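PDB 4ESY: CBS domain containing membrane protein from Sphaerobacter thermophilus, which carries a C-terminal pair of CBS domains, a module that in other proteins often binds adenine nucleotides, and is probably a membrane protein of unestablished function. Local coordinates for residues A41-L45 and F77-E81. Sequence-based numbering, arbitrary orientation.
Sequences AKTML and FWIYE
Ala41 turns its methyl group onto one face of the Tyr80 ring, with CB 3.6 Å from the ring centroid and 21° off its normal, a CH-pi contact displaced toward the rim. Ile79 CG2 lies over the opposite face, so the phenol is held between a methyl from each segment. Phe77, with CG anti to its own backbone N (chi1 -180°), carries its ring to the helix, where Ala41, Met44 and Leu45 meet it obliquely near CE1 and CZ. Phe77 CE1 comes 4.0 Å from Ala41 CA and 3.8 Å from Met44 SE. The selenium of this selenomethionine sits obliquely to the ring, 58° off the normal, in a Met-aromatic contact. Leu45 brings CG to 3.9 Å from Phe77 CZ and splits its two methyls, CD1 lying 3.5 Å from the carbonyl O of Tyr80 and CD2 3.5 Å from Glu81 CG. No hydrogen bond crosses between the segments; the grip is apolar.

Within residues 77-81 the backbone turns in a helical conformation, and Tyr80 N bonds to Phe77 O at 3.0 Å. Both aromatic rings pack against helix 37-46. Glu81 offers Leu45 the aliphatic part of its chain, while its OE1 lies in plane at the edge of the Phe77 ring; outside the two segments, this oxygen is salt-bridged to a basic side chain of another protein chain. Phe70 meets Phe77 edge-to-face and also touches Ala41. The arrangement is helix-to-loop hydrophobic packing, joining helix 37-46 of the first CBS domain to the connection that follows strand 61-64 and leads to helix 83-86.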
loop_
_atom_site.group_PDB
_atom_site.type_symbol
_atom_site.label_atom_id
_atom_site.label_comp_id
_atom_site.label_asym_id
_atom_site.label_seq_id
_atom_site.Cartn_x
_atom_site.Cartn_y
_atom_site.Cartn_z
ATOM N N ALA B 41 3.582 17.227 0.138
ATOM C CA ALA B 41 2.509 16.636 0.952
ATOM C C ALA B 41 1.155 16.993 0.349
ATOM O O ALA B 41 0.313 16.122 0.126
ATOM C CB ALA B 41 2.591 17.070 2.432
ATOM N N LYS B 42 0.986 18.283 0.060
ATOM C CA LYS B 42 -0.223 18.788 -0.553
ATOM C C LYS B 42 -0.580 18.082 -1.872
ATOM O O LYS B 42 -1.726 17.697 -2.081
ATOM C CB LYS B 42 -0.120 20.289 -0.793
ATOM C CG LYS B 42 -1.425 20.869 -1.314
ATOM C CD LYS B 42 -1.374 22.388 -1.475
ATOM C CE LYS B 42 -2.709 22.920 -1.994
ATOM N NZ LYS B 42 -2.553 24.284 -2.554
ATOM N N THR B 43 0.403 17.940 -2.753
ATOM C CA THR B 43 0.248 17.224 -4.014
ATOM C C THR B 43 -0.200 15.788 -3.793
ATOM O O THR B 43 -1.180 15.337 -4.395
ATOM C CB THR B 43 1.569 17.226 -4.804
ATOM O OG1 THR B 43 1.948 18.578 -5.041
ATOM C CG2 THR B 43 1.408 16.514 -6.131
HETATM N N MSE B 44 0.475 15.091 -2.896
HETATM C CA MSE B 44 0.197 13.655 -2.649
HETATM C C MSE B 44 -1.189 13.430 -2.065
HETATM O O MSE B 44 -1.895 12.484 -2.436
HETATM C CB MSE B 44 1.229 13.049 -1.685
HETATM C CG MSE B 44 2.655 12.822 -2.277
HETATM SE SE MSE B 44 3.770 12.169 -0.761
HETATM C CE MSE B 44 5.207 11.435 -1.803
ATOM N N LEU B 45 -1.556 14.289 -1.122
ATOM C CA LEU B 45 -2.881 14.238 -0.539
ATOM C C LEU B 45 -3.982 14.665 -1.533
ATOM O O LEU B 45 -5.047 14.064 -1.548
ATOM C CB LEU B 45 -2.953 15.074 0.752
ATOM C CG LEU B 45 -2.199 14.537 1.973
ATOM C CD1 LEU B 45 -2.297 15.570 3.071
ATOM C CD2 LEU B 45 -2.791 13.192 2.444
ATOM N N PHE B 77 4.764 12.363 8.258
ATOM C CA PHE B 77 3.833 12.772 7.193
ATOM C C PHE B 77 2.406 13.012 7.734
ATOM O O PHE B 77 1.656 13.849 7.219
ATOM C CB PHE B 77 3.839 11.747 6.065
ATOM C CG PHE B 77 2.912 12.092 4.922
ATOM C CD1 PHE B 77 3.391 12.776 3.801
ATOM C CD2 PHE B 77 1.584 11.753 4.971
ATOM C CE1 PHE B 77 2.529 13.095 2.731
ATOM C CE2 PHE B 77 0.708 12.080 3.896
ATOM C CZ PHE B 77 1.197 12.754 2.790
ATOM N N TRP B 78 2.050 12.327 8.815
ATOM C CA TRP B 78 0.667 12.412 9.320
ATOM C C TRP B 78 0.287 13.824 9.750
ATOM O O TRP B 78 -0.890 14.162 9.781
ATOM C CB TRP B 78 0.435 11.440 10.504
ATOM C CG TRP B 78 -0.950 10.867 10.488
ATOM C CD1 TRP B 78 -1.631 10.414 9.388
ATOM C CD2 TRP B 78 -1.857 10.760 11.600
ATOM N NE1 TRP B 78 -2.892 9.987 9.763
ATOM C CE2 TRP B 78 -3.053 10.189 11.113
ATOM C CE3 TRP B 78 -1.764 11.071 12.962
ATOM C CZ2 TRP B 78 -4.166 9.937 11.940
ATOM C CZ3 TRP B 78 -2.859 10.810 13.791
ATOM C CH2 TRP B 78 -4.042 10.239 13.276
ATOM N N ILE B 79 1.289 14.641 10.074
ATOM C CA ILE B 79 1.032 16.017 10.443
ATOM C C ILE B 79 0.225 16.775 9.373
ATOM O O ILE B 79 -0.581 17.666 9.694
ATOM C CB ILE B 79 2.331 16.757 10.780
ATOM C CG1 ILE B 79 1.992 17.987 11.560
ATOM C CG2 ILE B 79 3.157 17.135 9.507
ATOM C CD1 ILE B 79 3.182 18.601 12.167
ATOM N N TYR B 80 0.405 16.394 8.111
ATOM C CA TYR B 80 -0.337 17.038 7.010
ATOM C C TYR B 80 -1.767 16.499 6.861
ATOM O O TYR B 80 -2.607 17.125 6.213
ATOM C CB TYR B 80 0.444 16.934 5.669
ATOM C CG TYR B 80 1.775 17.661 5.735
ATOM C CD1 TYR B 80 1.831 19.054 5.643
ATOM C CD2 TYR B 80 2.973 16.966 5.884
ATOM C CE1 TYR B 80 3.029 19.724 5.733
ATOM C CE2 TYR B 80 4.185 17.636 5.974
ATOM C CZ TYR B 80 4.206 19.001 5.888
ATOM O OH TYR B 80 5.397 19.669 5.985
ATOM N N GLU B 81 -2.059 15.346 7.460
ATOM C CA GLU B 81 -3.425 14.798 7.407
ATOM C C GLU B 81 -4.247 15.060 8.657
ATOM O O GLU B 81 -5.465 15.188 8.587
ATOM C CB GLU B 81 -3.403 13.276 7.211
ATOM C CG GLU B 81 -2.712 12.805 5.959
ATOM C CD GLU B 81 -2.899 11.299 5.707
ATOM O OE1 GLU B 81 -1.961 10.536 5.961
ATOM O OE2 GLU B 81 -3.970 10.869 5.241
#